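Local coordinates for serine-threonine phosphatase 2C (Toxoplasma gondii, PDB 2I44), which probably removes phosphate from serine and threonine residues of proteins, at a two-metal centre that holds calcium ions in this crystal, at residues A25-I30 with P291-V296; G31-Q36 with S309-T314; V58-V63 with L263-L268. One frame throughout, in Å; residues are numbered along the deposited sequence.

Interaction 1. Residues A25-I30 with P291-V296; sequences AIFTDI and PAQALV
Ala25 and Pro291 meet where the helix 291-305 begins, the methyl CB of Ala25 lying beside CD of the proline ring. One residue on, the methyl of Ala292 turns toward the strand: its CB is 3.9 Å from CB of Ala25 and 3.6 Å from N of Phe27. Gln293 follows, over a ring: its CG is 3.8 Å from the centroid of the Phe27 ring and only 9° off the ring normal, a CH-pi contact over one face. With CG of Phe27 anti to its backbone N (chi1 -165°), that atom comes to lie against CA of Gln293. The extended glutamine chain carries its amide on past the ring, with NE2 3.7 Å from CE1 of Phe27. A helical turn after Ala292, Val296 takes the ring edge, its CB 3.5 Å from CD2 of Phe27, while its CG1 also touches CB of Asp29. Helix and strand run 28° from parallel, the helix packed on one face of the PP2C sheet. No hydrogen bond spans the contact; the carboxylate of Asp29 instead accepts from Gly31 N. Cohesion therefore comes from van der Waals and CH-pi contact of alanine methyls, Val296 and the aliphatic part of Gln293 with Phe27.

Interaction 2. Residues G31-Q36 with S309-T314; sequences GGRKHQ and SADNIT. With CA (calcium ion), chain D.
The guanidinium of Arg33 and the carboxylate of Asp311 have planes 39° apart, and OD1 of the aspartate approaches the guanidinium obliquely, over neither face nor edge. Arg33 NE and Asp311 OD1 are 3.3 Å apart, a salt bridge whose hydrogen bond is weak and bent to 124°. On one face of the His35 ring sits CE of Lys34, offset toward the rim. The amides of Gln36 and Asn312 are steeply inclined to each other, OE1 of Gln36 standing 3.4 Å from CB of Asn312; that oxygen also accepts from Asp38 N. The Arg33 chain bends at chi2, which sets Arg33 CD 3.6 Å from Ala310 O, and again at chi3, which places NE near Asp311 OD1.

That same carbonyl accepts the one backbone hydrogen bond between the two segments, from Gly32 N at 2.7 Å. The bond is nearly straight at the hydrogen, its donor tilted 31° from the carbonyl plane. Gly31 has a positive phi, which favours glycine, and its CA lies against the carbonyl of Asp311, where a side chain would have no room.

Asp311 OD2 binds the chain D calcium at 2.3 Å, while OD1 receives Arg33 NE, a weak bond from Asn312 N and a hydrogen bond from water 1, itself a calcium ligand. Arg33 is thus second-shell to the metal.

Around this, Ala310 and Ile313 pack on Leu300 of helix 291-305, segment 309-314 leads into strand 313-320 between strands 22-29 and 258-264, and loop 31-36 joins strand 22-29 to strand 38-43 of the other large sheet.

Interaction 3. Residues V58-V63 with L263-L268; sequences VFDGTV and LATDGL. With CA (calcium ion), chain D; CA (calcium ion), chain E.
Asp60 and Asp266 meet at the chain D calcium. OD2 of Asp60 binds it at 2.2 Å and OD1 of Asp266 at 2.3 Å, and these two oxygens lie 2.9 Å apart, held together by the metal and not by a hydrogen bond. The two side chains cross at about a right angle, their carboxylate planes 74° apart. Waters 1, 2 and 3 are further ligands, with Asp311 completing the protein part of the site. Water 3 also donates to OD2 of Asp266 at 2.5 Å. Asp60 also reaches the second calcium, chain E, through OD1, and the carbonyl O of Gly61 joins it at 2.2 Å. One carboxylate and water 1 therefore bridge both ions.

This is the binuclear centre of the PP2C fold, set at one end of a beta sandwich between strand 53-62 of one sheet and the end of strand 258-264 of the other. In the family a metal-bridging water or hydroxide is the proposed attacking nucleophile; water 1 occupies a matching position here.

The second shell includes water 4, which accepts from Asp266 N at 2.9 Å and lies close to OD2 of Asp60, linking the two residues a second time. Further out, Thr265 presents its methyl: CG2 is 3.6 Å from CG1 of Val58 and 3.7 Å from CB of Asp60, so the methyl packs against the base of the Asp60 side chain. Its chi1 (57°) puts OG1 between the backbone N and the carbonyl carbon, and OG1 hydrogen-bonds Asp38 OD2, while CG2, anti to the carbonyl carbon, meets Val58 and Asp60. Beyond it, CG2 of Val58 packs against CB of Leu263, and the backbone of Asp60 is paired with Thr139 of strand 137-146.

How the interactions relate
Interactions 2 and 3 are two sides of one metal site: both supply ligands to the chain D calcium and share waters 1, 2 and 3, and OD2 of Asp311 lies 3.1 Å from OD1 of Asp266. Neighbouring strands 313-320 and 258-264 also join them, Thr314 O lying 3.3 Å from Thr265 N. Interaction 1 stands further back, the side chain of Asp29 about 12 Å from a calcium. It reaches interaction 2 through strand 22-29: Asp29 N is 2.8 Å from Ile313 O, and Thr28 OG1 2.7 Å from Thr314 OG1. Its helix packs on the sheet whose strand 258-264 leads out to Asp266 and whose strand 313-320 follows Asp311, whereas Asp60 comes from the other sheet.

Interaction 1. Residues A25-I30 with P291-V296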
loop_
_atom_site.group_PDB
_atom_site.type_symbol
_atom_site.label_atom_id
_atom_site.label_comp_id
_atom_site.label_asym_id
_atom_site.label_seq_id
_atom_site.Cartn_x
_atom_site.Cartn_y
_atom_site.Cartn_z
ATOM N N ALA A 25 15.067 0.231 3.492
ATOM C CA ALA A 25 15.025 -0.347 4.824
ATOM C C ALA A 25 13.573 -0.688 5.106
ATOM O O ALA A 25 12.668 0.003 4.637
ATOM C CB ALA A 25 15.538 0.651 5.849
ATOM N N ILE A 26 13.346 -1.761 5.853
ATOM C CA ILE A 26 11.987 -2.164 6.183
ATOM C C ILE A 26 11.978 -2.663 7.611
ATOM O O ILE A 26 12.808 -3.486 7.983
ATOM C CB ILE A 26 11.490 -3.318 5.278
ATOM C CG1 ILE A 26 11.753 -2.996 3.806
ATOM C CG2 ILE A 26 9.995 -3.542 5.493
ATOM C CD1 ILE A 26 11.453 -4.160 2.877
ATOM N N PHE A 27 11.039 -2.169 8.408
ATOM C CA PHE A 27 10.922 -2.591 9.796
ATOM C C PHE A 27 9.451 -2.712 10.162
ATOM O O PHE A 27 8.627 -1.920 9.717
ATOM C CB PHE A 27 11.594 -1.586 10.732
ATOM C CG PHE A 27 11.816 -2.116 12.123
ATOM C CD1 PHE A 27 12.912 -2.931 12.402
ATOM C CD2 PHE A 27 10.915 -1.832 13.146
ATOM C CE1 PHE A 27 13.110 -3.458 13.684
ATOM C CE2 PHE A 27 11.104 -2.354 14.434
ATOM C CZ PHE A 27 12.203 -3.168 14.700
ATOM N N THR A 28 9.128 -3.708 10.975
ATOM C CA THR A 28 7.755 -3.925 11.396
ATOM C C THR A 28 7.715 -4.306 12.871
ATOM O O THR A 28 8.705 -4.768 13.429
ATOM C CB THR A 28 7.089 -5.050 10.562
ATOM O OG1 THR A 28 5.696 -5.122 10.883
ATOM C CG2 THR A 28 7.751 -6.405 10.852
ATOM N N ASP A 29 6.564 -4.109 13.500
ATOM C CA ASP A 29 6.403 -4.451 14.904
ATOM C C ASP A 29 4.942 -4.773 15.151
ATOM O O ASP A 29 4.057 -4.140 14.583
ATOM C CB ASP A 29 6.853 -3.289 15.795
ATOM C CG ASP A 29 7.042 -3.708 17.241
ATOM O OD1 ASP A 29 6.044 -4.074 17.895
ATOM O OD2 ASP A 29 8.195 -3.681 17.719
ATOM N N ILE A 30 4.694 -5.768 15.995
ATOM C CA ILE A 30 3.333 -6.187 16.298
ATOM C C ILE A 30 2.599 -5.173 17.167
ATOM O O ILE A 30 1.369 -5.121 17.171
ATOM C CB ILE A 30 3.313 -7.573 17.003
ATOM C CG1 ILE A 30 1.882 -8.115 17.025
ATOM C CG2 ILE A 30 3.873 -7.458 18.426
ATOM C CD1 ILE A 30 1.790 -9.574 17.401
ATOM N N PRO A 291 16.491 3.991 9.200
ATOM C CA PRO A 291 15.347 4.891 9.003
ATOM C C PRO A 291 13.983 4.270 9.296
ATOM O O PRO A 291 13.150 4.874 9.966
ATOM C CB PRO A 291 15.483 5.308 7.538
ATOM C CG PRO A 291 16.957 5.161 7.274
ATOM C CD PRO A 291 17.260 3.859 7.954
ATOM N N ALA A 292 13.760 3.067 8.783
ATOM C CA ALA A 292 12.491 2.377 8.983
ATOM C C ALA A 292 12.309 1.985 10.443
ATOM O O ALA A 292 11.205 2.051 10.980
ATOM C CB ALA A 292 12.415 1.134 8.091
ATOM N N GLN A 293 13.391 1.571 11.090
ATOM C CA GLN A 293 13.294 1.189 12.487
ATOM C C GLN A 293 13.050 2.437 13.321
ATOM O O GLN A 293 12.303 2.409 14.300
ATOM C CB GLN A 293 14.573 0.494 12.946
ATOM C CG GLN A 293 14.525 0.014 14.385
ATOM C CD GLN A 293 15.863 -0.509 14.851
ATOM O OE1 GLN A 293 16.870 0.194 14.785
ATOM N NE2 GLN A 293 15.886 -1.745 15.324
ATOM N N ALA A 294 13.683 3.535 12.926
ATOM C CA ALA A 294 13.519 4.791 13.644
ATOM C C ALA A 294 12.044 5.189 13.621
ATOM O O ALA A 294 11.484 5.576 14.643
ATOM C CB ALA A 294 14.377 5.880 13.010
ATOM N N LEU A 295 11.415 5.080 12.454
ATOM C CA LEU A 295 10.002 5.425 12.317
ATOM C C LEU A 295 9.114 4.569 13.214
ATOM O O LEU A 295 8.178 5.073 13.829
ATOM C CB LEU A 295 9.552 5.270 10.860
ATOM C CG LEU A 295 9.986 6.368 9.890
ATOM C CD1 LEU A 295 9.632 5.986 8.466
ATOM C CD2 LEU A 295 9.309 7.669 10.280
ATOM N N VAL A 296 9.402 3.273 13.288
ATOM C CA VAL A 296 8.591 2.387 14.114
ATOM C C VAL A 296 8.828 2.602 15.613
ATOM O O VAL A 296 7.872 2.745 16.381
ATOM C CB VAL A 296 8.843 0.894 13.763
ATOM C CG1 VAL A 296 8.101 -0.014 14.744
ATOM C CG2 VAL A 296 8.384 0.612 12.332
#

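Interaction 2. Residues G31-Q36 with S309-T314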
loop_
_atom_site.group_PDB
_atom_site.type_symbol
_atom_site.label_atom_id
_atom_site.label_comp_id
_atom_site.label_asym_id
_atom_site.label_seq_id
_atom_site.Cartn_x
_atom_site.Cartn_y
_atom_site.Cartn_z
ATOM N N GLY A 31 3.355 -4.358 17.888
ATOM C CA GLY A 31 2.731 -3.372 18.748
ATOM C C GLY A 31 1.973 -4.074 19.857
ATOM O O GLY A 31 2.451 -5.062 20.415
ATOM N N GLY A 32 0.776 -3.590 20.161
ATOM C CA GLY A 32 -0.004 -4.196 21.221
ATOM C C GLY A 32 -1.140 -5.088 20.765
ATOM O O GLY A 32 -1.993 -5.460 21.569
ATOM N N ARG A 33 -1.158 -5.443 19.483
ATOM C CA ARG A 33 -2.218 -6.294 18.951
ATOM C C ARG A 33 -1.921 -7.770 19.240
ATOM O O ARG A 33 -0.773 -8.142 19.479
ATOM C CB ARG A 33 -2.357 -6.070 17.440
ATOM C CG ARG A 33 -2.303 -4.603 17.016
ATOM C CD ARG A 33 -3.427 -3.750 17.604
ATOM N NE ARG A 33 -4.601 -3.682 16.738
ATOM C CZ ARG A 33 -5.547 -4.614 16.683
ATOM N NH1 ARG A 33 -5.461 -5.691 17.447
ATOM N NH2 ARG A 33 -6.580 -4.472 15.863
ATOM N N LYS A 34 -2.949 -8.608 19.224
ATOM C CA LYS A 34 -2.748 -10.032 19.477
ATOM C C LYS A 34 -2.178 -10.747 18.252
ATOM O O LYS A 34 -1.638 -11.844 18.366
ATOM C CB LYS A 34 -4.065 -10.690 19.895
ATOM C CG LYS A 34 -5.168 -10.580 18.866
ATOM C CD LYS A 34 -6.481 -11.122 19.409
ATOM C CE LYS A 34 -6.831 -12.482 18.836
ATOM N NZ LYS A 34 -8.137 -12.939 19.403
ATOM N N HIS A 35 -2.287 -10.115 17.087
ATOM C CA HIS A 35 -1.791 -10.696 15.842
ATOM C C HIS A 35 -0.973 -9.688 15.044
ATOM O O HIS A 35 -1.165 -8.486 15.174
ATOM C CB HIS A 35 -2.956 -11.122 14.950
ATOM C CG HIS A 35 -3.753 -12.269 15.476
ATOM N ND1 HIS A 35 -4.999 -12.586 14.978
ATOM C CD2 HIS A 35 -3.470 -13.205 16.412
ATOM C CE1 HIS A 35 -5.449 -13.670 15.584
ATOM N NE2 HIS A 35 -4.540 -14.066 16.458
ATOM N N GLN A 36 -0.076 -10.186 14.201
ATOM C CA GLN A 36 0.713 -9.325 13.330
ATOM C C GLN A 36 0.069 -9.517 11.961
ATOM O O GLN A 36 0.285 -10.539 11.302
ATOM C CB GLN A 36 2.174 -9.770 13.296
ATOM C CG GLN A 36 3.043 -9.052 12.255
ATOM C CD GLN A 36 2.912 -7.535 12.301
ATOM O OE1 GLN A 36 1.888 -6.978 11.904
ATOM N NE2 GLN A 36 3.953 -6.861 12.789
ATOM N N SER A 309 -2.416 1.668 23.419
ATOM C CA SER A 309 -1.987 0.365 22.930
ATOM C C SER A 309 -1.716 0.612 21.445
ATOM O O SER A 309 -2.584 1.118 20.729
ATOM C CB SER A 309 -3.106 -0.665 23.094
ATOM O OG SER A 309 -2.681 -1.958 22.690
ATOM N N ALA A 310 -0.509 0.278 20.994
ATOM C CA ALA A 310 -0.114 0.494 19.601
ATOM C C ALA A 310 -0.636 -0.548 18.610
ATOM O O ALA A 310 -0.757 -1.732 18.924
ATOM C CB ALA A 310 1.415 0.577 19.509
ATOM N N ASP A 311 -0.944 -0.088 17.404
ATOM C CA ASP A 311 -1.427 -0.965 16.344
ATOM C C ASP A 311 -0.215 -1.637 15.697
ATOM O O ASP A 311 0.918 -1.307 16.041
ATOM C CB ASP A 311 -2.175 -0.123 15.307
ATOM C CG ASP A 311 -2.697 -0.949 14.149
ATOM O OD1 ASP A 311 -2.927 -2.165 14.334
ATOM O OD2 ASP A 311 -2.889 -0.380 13.054
ATOM N N ASN A 312 -0.429 -2.583 14.782
ATOM C CA ASN A 312 0.720 -3.175 14.096
ATOM C C ASN A 312 1.312 -1.957 13.379
ATOM O O ASN A 312 0.562 -1.084 12.925
ATOM C CB ASN A 312 0.308 -4.194 13.017
ATOM C CG ASN A 312 -0.267 -5.479 13.582
ATOM O OD1 ASN A 312 0.029 -5.879 14.709
ATOM N ND2 ASN A 312 -1.075 -6.152 12.776
ATOM N N ILE A 313 2.636 -1.892 13.276
ATOM C CA ILE A 313 3.292 -0.774 12.610
ATOM C C ILE A 313 4.337 -1.305 11.647
ATOM O O ILE A 313 5.178 -2.119 12.017
ATOM C CB ILE A 313 4.005 0.165 13.611
ATOM C CG1 ILE A 313 3.069 0.525 14.766
ATOM C CG2 ILE A 313 4.447 1.441 12.894
ATOM C CD1 ILE A 313 3.735 1.336 15.866
ATOM N N THR A 314 4.274 -0.840 10.407
ATOM C CA THR A 314 5.218 -1.248 9.382
ATOM C C THR A 314 5.640 -0.034 8.577
ATOM O O THR A 314 4.801 0.765 8.145
ATOM C CB THR A 314 4.596 -2.292 8.436
ATOM O OG1 THR A 314 4.359 -3.502 9.164
ATOM C CG2 THR A 314 5.520 -2.591 7.261
HETATM CA CA CA D . -3.548 -1.028 10.941
HETATM O O HOH W 1 -3.985 -2.889 11.807
HETATM O O HOH W 2 -1.277 -1.460 10.729
HETATM O O HOH W 3 -5.381 -0.519 10.601
#

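Interaction 3. Residues V58-V63 with L263-L268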
loop_
_atom_site.group_PDB
_atom_site.type_symbol
_atom_site.label_atom_id
_atom_site.label_comp_id
_atom_site.label_asym_id
_atom_site.label_seq_id
_atom_site.Cartn_x
_atom_site.Cartn_y
_atom_site.Cartn_z
ATOM N N VAL A 58 3.341 -2.514 0.769
ATOM C CA VAL A 58 3.076 -2.718 2.183
ATOM C C VAL A 58 1.586 -3.017 2.287
ATOM O O VAL A 58 0.773 -2.383 1.609
ATOM C CB VAL A 58 3.435 -1.460 3.008
ATOM C CG1 VAL A 58 3.003 -1.642 4.459
ATOM C CG2 VAL A 58 4.934 -1.206 2.936
ATOM N N PHE A 59 1.219 -3.970 3.138
ATOM C CA PHE A 59 -0.185 -4.362 3.248
ATOM C C PHE A 59 -0.711 -4.471 4.671
ATOM O O PHE A 59 -0.186 -5.239 5.475
ATOM C CB PHE A 59 -0.371 -5.708 2.534
ATOM C CG PHE A 59 0.322 -5.782 1.202
ATOM C CD1 PHE A 59 -0.266 -5.231 0.066
ATOM C CD2 PHE A 59 1.585 -6.363 1.093
ATOM C CE1 PHE A 59 0.394 -5.253 -1.158
ATOM C CE2 PHE A 59 2.253 -6.391 -0.129
ATOM C CZ PHE A 59 1.654 -5.833 -1.257
ATOM N N ASP A 60 -1.756 -3.706 4.978
ATOM C CA ASP A 60 -2.360 -3.744 6.313
ATOM C C ASP A 60 -3.567 -4.681 6.298
ATOM O O ASP A 60 -4.652 -4.319 5.835
ATOM C CB ASP A 60 -2.802 -2.334 6.751
ATOM C CG ASP A 60 -3.275 -2.280 8.209
ATOM O OD1 ASP A 60 -3.428 -3.348 8.841
ATOM O OD2 ASP A 60 -3.499 -1.153 8.719
ATOM N N GLY A 61 -3.376 -5.893 6.811
ATOM C CA GLY A 61 -4.467 -6.845 6.847
ATOM C C GLY A 61 -5.392 -6.619 8.024
ATOM O O GLY A 61 -5.024 -5.959 9.001
ATOM N N THR A 62 -6.604 -7.148 7.922
ATOM C CA THR A 62 -7.593 -7.045 8.985
ATOM C C THR A 62 -8.518 -8.266 8.901
ATOM O O THR A 62 -8.787 -8.775 7.811
ATOM C CB THR A 62 -8.417 -5.744 8.874
ATOM O OG1 THR A 62 -9.396 -5.705 9.916
ATOM C CG2 THR A 62 -9.115 -5.671 7.543
ATOM N N VAL A 63 -9.010 -8.705 10.057
ATOM C CA VAL A 63 -9.861 -9.886 10.175
ATOM C C VAL A 63 -8.987 -11.072 9.780
ATOM O O VAL A 63 -9.270 -11.785 8.820
ATOM C CB VAL A 63 -11.103 -9.832 9.242
ATOM C CG1 VAL A 63 -12.039 -10.980 9.576
ATOM C CG2 VAL A 63 -11.830 -8.497 9.393
ATOM N N LEU A 263 6.598 4.102 2.576
ATOM C CA LEU A 263 5.368 3.333 2.471
ATOM C C LEU A 263 5.120 2.809 3.880
ATOM O O LEU A 263 6.016 2.223 4.491
ATOM C CB LEU A 263 5.520 2.166 1.486
ATOM C CG LEU A 263 5.802 2.502 0.014
ATOM C CD1 LEU A 263 7.289 2.739 -0.190
ATOM C CD2 LEU A 263 5.330 1.356 -0.883
ATOM N N ALA A 264 3.919 3.027 4.404
ATOM C CA ALA A 264 3.611 2.576 5.753
ATOM C C ALA A 264 2.118 2.372 6.013
ATOM O O ALA A 264 1.264 2.916 5.312
ATOM C CB ALA A 264 4.186 3.572 6.760
ATOM N N THR A 265 1.812 1.578 7.030
ATOM C CA THR A 265 0.426 1.320 7.408
ATOM C C THR A 265 -0.058 2.435 8.332
ATOM O O THR A 265 0.745 3.267 8.787
ATOM C CB THR A 265 0.288 -0.032 8.131
ATOM O OG1 THR A 265 1.146 -0.056 9.275
ATOM C CG2 THR A 265 0.672 -1.163 7.203
ATOM N N ASP A 266 -1.361 2.450 8.613
ATOM C CA ASP A 266 -1.926 3.475 9.480
ATOM C C ASP A 266 -1.373 3.348 10.885
ATOM O O ASP A 266 -1.536 4.241 11.712
ATOM C CB ASP A 266 -3.466 3.418 9.489
ATOM C CG ASP A 266 -4.024 2.108 10.041
ATOM O OD1 ASP A 266 -3.247 1.221 10.450
ATOM O OD2 ASP A 266 -5.263 1.969 10.058
ATOM N N GLY A 267 -0.703 2.230 11.147
ATOM C CA GLY A 267 -0.092 2.023 12.451
ATOM C C GLY A 267 0.931 3.125 12.682
ATOM O O GLY A 267 1.280 3.453 13.825
ATOM N N LEU A 268 1.421 3.694 11.582
ATOM C CA LEU A 268 2.375 4.797 11.643
ATOM C C LEU A 268 1.679 6.147 11.454
ATOM O O LEU A 268 1.900 7.087 12.218
ATOM C CB LEU A 268 3.451 4.658 10.561
ATOM C CG LEU A 268 4.283 5.940 10.382
ATOM C CD1 LEU A 268 5.136 6.179 11.634
ATOM C CD2 LEU A 268 5.173 5.835 9.156
HETATM CA CA CA D . -3.548 -1.028 10.941
HETATM CA CA CA E . -4.501 -4.399 10.459
HETATM O O HOH W 4 -3.347 0.971 7.116
HETATM O O HOH W 3 -5.381 -0.519 10.601
HETATM O O HOH W 2 -1.277 -1.460 10.729
HETATM O O HOH W 1 -3.985 -2.889 11.807
HETATM O O HOH W 5 -6.400 -3.092 10.165
HETATM O O HOH W 6 -5.017 -5.987 11.998
#